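Local coordinates for protein pseudouridine synthase (Pyrococcus abyssi, PDB 2AUS) that probably isomerises uridine to pseudouridine in RNA, as expected of Cbf5, the TruB-family catalytic subunit of archaeal H/ACA ribonucleoproteins, at residues 252-257 with 288-293; 18-23 with 274-279. All blocks are in the same frame, centred on the assembly; numbering follows the deposited sequence.

Interaction 1 (252-257 with 288-293)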
ATOM      1  N   LYS A 252     -38.794  16.322   4.798  1.00 36.16           N
ATOM      2  CA  LYS A 252     -39.456  15.421   3.870  1.00 37.04           C
ATOM      3  C   LYS A 252     -40.877  15.792   3.503  1.00 35.37           C
ATOM      4  O   LYS A 252     -41.552  16.507   4.238  1.00 36.17           O
ATOM      5  CB  LYS A 252     -39.451  14.005   4.448  1.00 36.56           C
ATOM      6  CG  LYS A 252     -38.066  13.464   4.687  1.00 38.43           C
ATOM      7  CD  LYS A 252     -38.102  12.169   5.467  1.00 39.00           C
ATOM      8  CE  LYS A 252     -36.693  11.690   5.765  1.00 42.58           C
ATOM      9  NZ  LYS A 252     -36.700  10.426   6.547  1.00 45.30           N
ATOM     10  N   ILE A 253     -41.314  15.291   2.351  1.00 34.49           N
ATOM     11  CA  ILE A 253     -42.675  15.491   1.864  1.00 34.10           C
ATOM     12  C   ILE A 253     -43.153  14.105   1.442  1.00 33.61           C
ATOM     13  O   ILE A 253     -42.552  13.469   0.579  1.00 35.50           O
ATOM     14  CB  ILE A 253     -42.721  16.437   0.642  1.00 35.63           C
ATOM     15  CG1 ILE A 253     -42.185  17.815   1.040  1.00 33.16           C
ATOM     16  CG2 ILE A 253     -44.175  16.561   0.121  1.00 31.04           C
ATOM     17  CD1 ILE A 253     -42.066  18.792  -0.119  1.00 36.35           C
ATOM     18  N   TRP A 254     -44.216  13.632   2.078  1.00 33.89           N
ATOM     19  CA  TRP A 254     -44.777  12.320   1.797  1.00 32.29           C
ATOM     20  C   TRP A 254     -45.918  12.448   0.789  1.00 30.14           C
ATOM     21  O   TRP A 254     -46.835  13.246   0.966  1.00 30.59           O
ATOM     22  CB  TRP A 254     -45.262  11.692   3.106  1.00 31.67           C
ATOM     23  CG  TRP A 254     -44.140  11.251   4.006  1.00 33.07           C
ATOM     24  CD1 TRP A 254     -43.579  10.006   4.060  1.00 32.65           C
ATOM     25  CD2 TRP A 254     -43.483  12.034   5.022  1.00 32.51           C
ATOM     26  NE1 TRP A 254     -42.624   9.962   5.046  1.00 32.86           N
ATOM     27  CE2 TRP A 254     -42.539  11.193   5.649  1.00 32.53           C
ATOM     28  CE3 TRP A 254     -43.597  13.369   5.454  1.00 33.12           C
ATOM     29  CZ2 TRP A 254     -41.716  11.630   6.709  1.00 33.87           C
ATOM     30  CZ3 TRP A 254     -42.782  13.813   6.508  1.00 32.91           C
ATOM     31  CH2 TRP A 254     -41.846  12.940   7.118  1.00 32.53           C
ATOM     32  N   ILE A 255     -45.872  11.653  -0.270  1.00 31.14           N
ATOM     33  CA  ILE A 255     -46.892  11.768  -1.299  1.00 31.10           C
ATOM     34  C   ILE A 255     -47.741  10.543  -1.560  1.00 33.53           C
ATOM     35  O   ILE A 255     -47.378   9.421  -1.199  1.00 34.22           O
ATOM     36  CB  ILE A 255     -46.251  12.219  -2.621  1.00 32.94           C
ATOM     37  CG1 ILE A 255     -45.299  11.134  -3.139  1.00 31.32           C
ATOM     38  CG2 ILE A 255     -45.485  13.522  -2.386  1.00 31.31           C
ATOM     39  CD1 ILE A 255     -44.717  11.419  -4.501  1.00 29.62           C
ATOM     40  N   LYS A 256     -48.892  10.780  -2.185  1.00 35.05           N
ATOM     41  CA  LYS A 256     -49.836   9.720  -2.521  1.00 38.03           C
ATOM     42  C   LYS A 256     -49.214   8.784  -3.538  1.00 36.81           C
ATOM     43  O   LYS A 256     -48.310   9.179  -4.273  1.00 36.22           O
ATOM     44  CB  LYS A 256     -51.112  10.320  -3.123  1.00 39.17           C
ATOM     45  CG  LYS A 256     -51.750  11.395  -2.287  1.00 42.53           C
ATOM     46  CD  LYS A 256     -52.995  11.969  -2.958  1.00 43.41           C
ATOM     47  CE  LYS A 256     -53.553  13.127  -2.140  1.00 46.57           C
ATOM     48  NZ  LYS A 256     -54.841  13.650  -2.687  1.00 50.53           N
ATOM     49  N   ASP A 257     -49.701   7.546  -3.581  1.00 38.23           N
ATOM     50  CA  ASP A 257     -49.197   6.556  -4.537  1.00 40.05           C
ATOM     51  C   ASP A 257     -49.269   7.072  -5.983  1.00 40.51           C
ATOM     52  O   ASP A 257     -48.333   6.884  -6.762  1.00 39.60           O
ATOM     53  CB  ASP A 257     -49.999   5.255  -4.436  1.00 40.93           C
ATOM     54  CG  ASP A 257     -49.728   4.485  -3.147  1.00 43.72           C
ATOM     55  OD1 ASP A 257     -50.307   3.384  -2.981  1.00 45.75           O
ATOM     56  OD2 ASP A 257     -48.941   4.963  -2.300  1.00 42.16           O
ATOM     57  N   ALA A 288     -36.632  15.860   0.514  1.00 39.05           N
ATOM     58  CA  ALA A 288     -36.717  14.488   0.048  1.00 37.43           C
ATOM     59  C   ALA A 288     -38.198  14.152  -0.087  1.00 34.85           C
ATOM     60  O   ALA A 288     -38.960  14.338   0.853  1.00 35.18           O
ATOM     61  CB  ALA A 288     -36.044  13.550   1.045  1.00 35.49           C
ATOM     62  N   ILE A 289     -38.598  13.681  -1.264  1.00 34.33           N
ATOM     63  CA  ILE A 289     -39.979  13.300  -1.530  1.00 31.91           C
ATOM     64  C   ILE A 289     -40.085  11.821  -1.180  1.00 32.37           C
ATOM     65  O   ILE A 289     -39.324  11.003  -1.697  1.00 31.32           O
ATOM     66  CB  ILE A 289     -40.328  13.471  -3.007  1.00 34.75           C
ATOM     67  CG1 ILE A 289     -40.168  14.946  -3.411  1.00 34.46           C
ATOM     68  CG2 ILE A 289     -41.735  12.938  -3.262  1.00 29.14           C
ATOM     69  CD1 ILE A 289     -40.518  15.213  -4.849  1.00 34.84           C
ATOM     70  N   MET A 290     -41.040  11.483  -0.319  1.00 31.11           N
ATOM     71  CA  MET A 290     -41.182  10.109   0.140  1.00 32.38           C
ATOM     72  C   MET A 290     -42.530   9.492  -0.168  1.00 32.09           C
ATOM     73  O   MET A 290     -43.536  10.197  -0.274  1.00 33.64           O
ATOM     74  CB  MET A 290     -40.991  10.057   1.665  1.00 30.81           C
ATOM     75  CG  MET A 290     -39.779  10.824   2.217  1.00 33.45           C
ATOM     76  SD  MET A 290     -38.158  10.222   1.735  1.00 35.78           S
ATOM     77  CE  MET A 290     -38.000   8.747   2.719  1.00 32.95           C
ATOM     78  N   THR A 291     -42.551   8.168  -0.286  1.00 32.71           N
ATOM     79  CA  THR A 291     -43.811   7.475  -0.503  1.00 34.54           C
ATOM     80  C   THR A 291     -44.365   7.286   0.906  1.00 36.73           C
ATOM     81  O   THR A 291     -43.656   7.510   1.898  1.00 34.46           O
ATOM     82  CB  THR A 291     -43.645   6.053  -1.057  1.00 34.02           C
ATOM     83  OG1 THR A 291     -42.996   5.245  -0.064  1.00 34.35           O
ATOM     84  CG2 THR A 291     -42.848   6.038  -2.366  1.00 31.32           C
ATOM     85  N   LEU A 292     -45.615   6.841   0.991  1.00 35.34           N
ATOM     86  CA  LEU A 292     -46.242   6.602   2.281  1.00 37.15           C
ATOM     87  C   LEU A 292     -45.605   5.425   3.024  1.00 36.95           C
ATOM     88  O   LEU A 292     -45.932   5.172   4.180  1.00 38.81           O
ATOM     89  CB  LEU A 292     -47.752   6.380   2.099  1.00 34.72           C
ATOM     90  CG  LEU A 292     -48.437   7.667   1.619  1.00 35.50           C
ATOM     91  CD1 LEU A 292     -49.925   7.450   1.327  1.00 36.85           C
ATOM     92  CD2 LEU A 292     -48.242   8.720   2.687  1.00 32.27           C
ATOM     93  N   LYS A 293     -44.698   4.707   2.367  1.00 35.80           N
ATOM     94  CA  LYS A 293     -44.009   3.591   3.014  1.00 37.33           C
ATOM     95  C   LYS A 293     -42.613   4.059   3.413  1.00 36.12           C
ATOM     96  O   LYS A 293     -41.761   3.262   3.771  1.00 37.69           O
ATOM     97  CB  LYS A 293     -43.891   2.396   2.064  1.00 37.93           C
ATOM     98  CG  LYS A 293     -45.226   1.817   1.599  1.00 36.89           C
ATOM     99  CD  LYS A 293     -45.000   0.536   0.788  1.00 39.08           C
ATOM    100  CE  LYS A 293     -46.304   0.042   0.158  1.00 38.92           C
ATOM    101  NZ  LYS A 293     -46.866   1.038  -0.811  1.00 39.05           N
TER
HETATM  102  O   HOH W   1     -47.034   6.822  -1.435  1.00 35.11           O

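Interaction 2 (18-23 with 274-279)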
ATOM      1  N   VAL A  18     -44.306  16.874  11.896  1.00 42.35           N
ATOM      2  CA  VAL A  18     -44.964  16.439  10.669  1.00 40.24           C
ATOM      3  C   VAL A  18     -46.395  16.973  10.638  1.00 40.83           C
ATOM      4  O   VAL A  18     -47.141  16.830  11.603  1.00 39.73           O
ATOM      5  CB  VAL A  18     -45.017  14.893  10.565  1.00 38.70           C
ATOM      6  CG1 VAL A  18     -45.800  14.484   9.325  1.00 37.21           C
ATOM      7  CG2 VAL A  18     -43.614  14.317  10.512  1.00 34.91           C
ATOM      8  N   ILE A  19     -46.772  17.590   9.527  1.00 40.73           N
ATOM      9  CA  ILE A  19     -48.110  18.133   9.388  1.00 43.02           C
ATOM     10  C   ILE A  19     -48.868  17.356   8.316  1.00 44.23           C
ATOM     11  O   ILE A  19     -48.450  17.305   7.158  1.00 41.45           O
ATOM     12  CB  ILE A  19     -48.060  19.624   9.007  1.00 44.96           C
ATOM     13  CG1 ILE A  19     -47.249  20.390  10.060  1.00 48.57           C
ATOM     14  CG2 ILE A  19     -49.474  20.186   8.901  1.00 45.56           C
ATOM     15  CD1 ILE A  19     -47.107  21.861   9.780  1.00 49.73           C
ATOM     16  N   VAL A  20     -49.978  16.745   8.718  1.00 44.22           N
ATOM     17  CA  VAL A  20     -50.792  15.948   7.812  1.00 45.92           C
ATOM     18  C   VAL A  20     -51.803  16.783   7.043  1.00 47.35           C
ATOM     19  O   VAL A  20     -52.627  17.490   7.620  1.00 47.24           O
ATOM     20  CB  VAL A  20     -51.545  14.839   8.568  1.00 44.34           C
ATOM     21  CG1 VAL A  20     -52.387  14.039   7.601  1.00 44.06           C
ATOM     22  CG2 VAL A  20     -50.561  13.936   9.271  1.00 42.14           C
ATOM     23  N   LYS A  21     -51.729  16.686   5.725  1.00 48.79           N
ATOM     24  CA  LYS A  21     -52.623  17.418   4.847  1.00 50.51           C
ATOM     25  C   LYS A  21     -53.802  16.502   4.494  1.00 51.71           C
ATOM     26  O   LYS A  21     -54.955  16.927   4.522  1.00 53.47           O
ATOM     27  CB  LYS A  21     -51.846  17.836   3.594  1.00 50.84           C
ATOM     28  CG  LYS A  21     -52.538  18.812   2.653  1.00 54.19           C
ATOM     29  CD  LYS A  21     -51.597  19.154   1.499  1.00 56.24           C
ATOM     30  CE  LYS A  21     -52.288  19.917   0.378  1.00 55.83           C
ATOM     31  NZ  LYS A  21     -52.714  21.276   0.787  1.00 55.88           N
ATOM     32  N   ASP A  22     -53.504  15.239   4.192  1.00 50.92           N
ATOM     33  CA  ASP A  22     -54.527  14.260   3.822  1.00 51.38           C
ATOM     34  C   ASP A  22     -54.564  13.115   4.832  1.00 50.92           C
ATOM     35  O   ASP A  22     -53.820  12.143   4.691  1.00 50.22           O
ATOM     36  CB  ASP A  22     -54.224  13.690   2.429  1.00 53.55           C
ATOM     37  CG  ASP A  22     -55.372  12.850   1.870  1.00 57.81           C
ATOM     38  OD1 ASP A  22     -56.034  12.122   2.646  1.00 58.41           O
ATOM     39  OD2 ASP A  22     -55.604  12.903   0.642  1.00 59.82           O
ATOM     40  N   ASP A  23     -55.444  13.215   5.828  1.00 50.50           N
ATOM     41  CA  ASP A  23     -55.555  12.196   6.878  1.00 52.51           C
ATOM     42  C   ASP A  23     -56.041  10.832   6.399  1.00 52.36           C
ATOM     43  O   ASP A  23     -55.834   9.825   7.077  1.00 51.04           O
ATOM     44  CB  ASP A  23     -56.508  12.654   7.991  1.00 56.04           C
ATOM     45  CG  ASP A  23     -56.230  14.063   8.467  1.00 61.01           C
ATOM     46  OD1 ASP A  23     -55.043  14.441   8.556  1.00 63.16           O
ATOM     47  OD2 ASP A  23     -57.207  14.789   8.764  1.00 62.65           O
ATOM     48  N   ILE A 274     -49.447  15.820  -2.227  1.00 40.35           N
ATOM     49  CA  ILE A 274     -48.891  15.799  -0.877  1.00 39.71           C
ATOM     50  C   ILE A 274     -49.855  15.263   0.181  1.00 39.76           C
ATOM     51  O   ILE A 274     -51.001  15.693   0.266  1.00 41.49           O
ATOM     52  CB  ILE A 274     -48.449  17.212  -0.467  1.00 39.70           C
ATOM     53  CG1 ILE A 274     -47.429  17.739  -1.482  1.00 38.63           C
ATOM     54  CG2 ILE A 274     -47.887  17.199   0.946  1.00 40.46           C
ATOM     55  CD1 ILE A 274     -47.033  19.180  -1.260  1.00 39.37           C
ATOM     56  N   VAL A 275     -49.381  14.322   0.989  1.00 40.15           N
ATOM     57  CA  VAL A 275     -50.199  13.744   2.051  1.00 38.70           C
ATOM     58  C   VAL A 275     -49.845  14.420   3.379  1.00 38.81           C
ATOM     59  O   VAL A 275     -50.719  14.868   4.116  1.00 37.98           O
ATOM     60  CB  VAL A 275     -49.960  12.226   2.167  1.00 39.45           C
ATOM     61  CG1 VAL A 275     -50.611  11.685   3.441  1.00 35.88           C
ATOM     62  CG2 VAL A 275     -50.530  11.523   0.933  1.00 37.78           C
ATOM     63  N   LYS A 276     -48.553  14.488   3.667  1.00 37.28           N
ATOM     64  CA  LYS A 276     -48.065  15.109   4.887  1.00 37.97           C
ATOM     65  C   LYS A 276     -46.632  15.569   4.627  1.00 37.67           C
ATOM     66  O   LYS A 276     -45.982  15.097   3.688  1.00 35.87           O
ATOM     67  CB  LYS A 276     -48.103  14.098   6.035  1.00 37.36           C
ATOM     68  CG  LYS A 276     -47.352  12.822   5.731  1.00 37.13           C
ATOM     69  CD  LYS A 276     -47.716  11.706   6.699  1.00 39.68           C
ATOM     70  CE  LYS A 276     -46.929  10.451   6.381  1.00 40.71           C
ATOM     71  NZ  LYS A 276     -47.295   9.339   7.290  1.00 44.96           N
ATOM     72  N   LEU A 277     -46.146  16.491   5.453  1.00 37.25           N
ATOM     73  CA  LEU A 277     -44.799  17.019   5.299  1.00 38.23           C
ATOM     74  C   LEU A 277     -44.238  17.621   6.582  1.00 38.14           C
ATOM     75  O   LEU A 277     -44.969  17.888   7.532  1.00 38.75           O
ATOM     76  CB  LEU A 277     -44.742  18.075   4.184  1.00 38.63           C
ATOM     77  CG  LEU A 277     -45.858  19.089   3.875  1.00 43.11           C
ATOM     78  CD1 LEU A 277     -46.658  19.469   5.098  1.00 40.17           C
ATOM     79  CD2 LEU A 277     -45.219  20.320   3.230  1.00 39.67           C
ATOM     80  N   ASN A 278     -42.926  17.814   6.604  1.00 38.02           N
ATOM     81  CA  ASN A 278     -42.266  18.399   7.759  1.00 38.62           C
ATOM     82  C   ASN A 278     -42.549  19.890   7.805  1.00 41.07           C
ATOM     83  O   ASN A 278     -42.764  20.534   6.770  1.00 40.11           O
ATOM     84  CB  ASN A 278     -40.757  18.183   7.676  1.00 36.43           C
ATOM     85  CG  ASN A 278     -40.349  16.788   8.063  1.00 37.37           C
ATOM     86  OD1 ASN A 278     -39.426  16.224   7.485  1.00 39.02           O
ATOM     87  ND2 ASN A 278     -41.030  16.220   9.059  1.00 38.43           N
ATOM     88  N   ALA A 279     -42.564  20.434   9.012  1.00 41.45           N
ATOM     89  CA  ALA A 279     -42.781  21.859   9.186  1.00 43.64           C
ATOM     90  C   ALA A 279     -41.450  22.528   8.877  1.00 43.96           C
ATOM     91  O   ALA A 279     -40.427  21.858   8.720  1.00 44.74           O
ATOM     92  CB  ALA A 279     -43.186  22.153  10.625  1.00 41.07           C
TER

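Interaction 1 (252-257 with 288-293)
A parallel pairing of two strands in the PUA domain, 252-255 beside 286-291, makes this largely buried contact. Three backbone hydrogen bonds join them: Ile-253 N to Ala-288 O, Met-290 N to Ile-253 O at 2.7 Å and nearly straight (173°), and Ile-255 N to Met-290 O. On one face, Trp-254 CG lies anti to its carbonyl carbon (chi1 -72°), which sets the indole beside Met-290. Met-290 CB lies over the pyrrole part, 3.5 Å from Trp-254 CD1, while Lys-252 CB covers the same face near the rim. Thr-291 O approaches the ring edge in plane, 3.3 Å from Trp-254 CD1, and NE1 bonds to Asp-294. In the mixed PUA sheet, 252-255 lies between 274-278 and 286-291. An alanine at Trp-254 would remove the indole and its bond to Asp-294, and would probably leave Met-290 CB less well packed. On the other face, Ile-255 CD1 meets Ile-289 CG2 at 3.6 Å, and Leu-269 covers these isoleucines. Where the strands end, one water donates to Ile-255 O and Asp-257 OD2 and accepts from Leu-292 N, while Thr-291 OG1, also hydrogen-bonded to Glu-295 OE1, accepts from Lys-293 N in an ST turn.

Interaction 2 (18-23 with 274-279)
Backbone hydrogen bonds carry most of this antiparallel pairing, in which strand 18-20, from the N-terminal part of the chain, lies along strand 274-278 of the PUA domain. Ile-19 and Leu-277 form the hydrogen-bonded pair: Ile-19 N reaches Leu-277 O at 2.7 Å along an almost straight line (177°), whereas the return bond from Leu-277 N to Ile-19 O, 3.0 Å long, comes from above the carbonyl plane. Val-18 with Asn-278 and Val-20 with Lys-276 are the flanking non-hydrogen-bonded pairs. Where strand 18-20 gives way to a turn, Val-275 O is gripped by two consecutive amides, Lys-21 N at 2.6 Å and Asp-22 N at 2.8 Å, the latter on a lone pair.

Side-chain packing differs on the two faces. On that of Val-18 and Val-20, Val-20 CG2 runs alongside Lys-276 CB, and Val-18 CG2 lies 3.5 Å from Asn-278 ND2, whose amide donates to Glu-17 O and accepts through OD1 from Lys-252 N. On the opposite face, Ile-19 CB meets Leu-277 CD1, and Ile-19 CD1 lies 4.0 Å from Ala-279 CB. Lys-21 CG, anti to the backbone N (chi1 -170°), starts a chain that crosses Ile-274 obliquely, Lys-21 CD lying 4.2 Å from Ile-274 CB.

Val-275 and Lys-276 form a classic beta bulge opposite Trp-254, with the ammonium of Lys-276 in a cation-pi contact with that indole. Strand 18-20 is an edge strand of its sheet within this chain; helix 306-311 packs against Ile-19, Ile-274 and Leu-277, and Lys-21 NZ bonds to Met-309 O at that helix.

In the fold
Interactions 1 and 2 illustrate how one sheet can unite segments far apart in sequence: their centres are about 10 Å apart, and the adjacent strands 252-255 and 274-278 join them. Strand 252-255, parallel to 286-291, is antiparallel to 274-278, which in turn pairs antiparallel with 18-20; about 250 residues of chain separate 18-23 from 274-279. Between the two contacts, Trp-254 O probably accepts a hydrogen bond from Val-275 N at 2.8 Å, and Lys-256 CG packs against Val-275 CG2 at 3.4 Å. Through interaction 2 the N-terminal segment extends the sheet of the PUA domain, a fold commonly used for RNA binding.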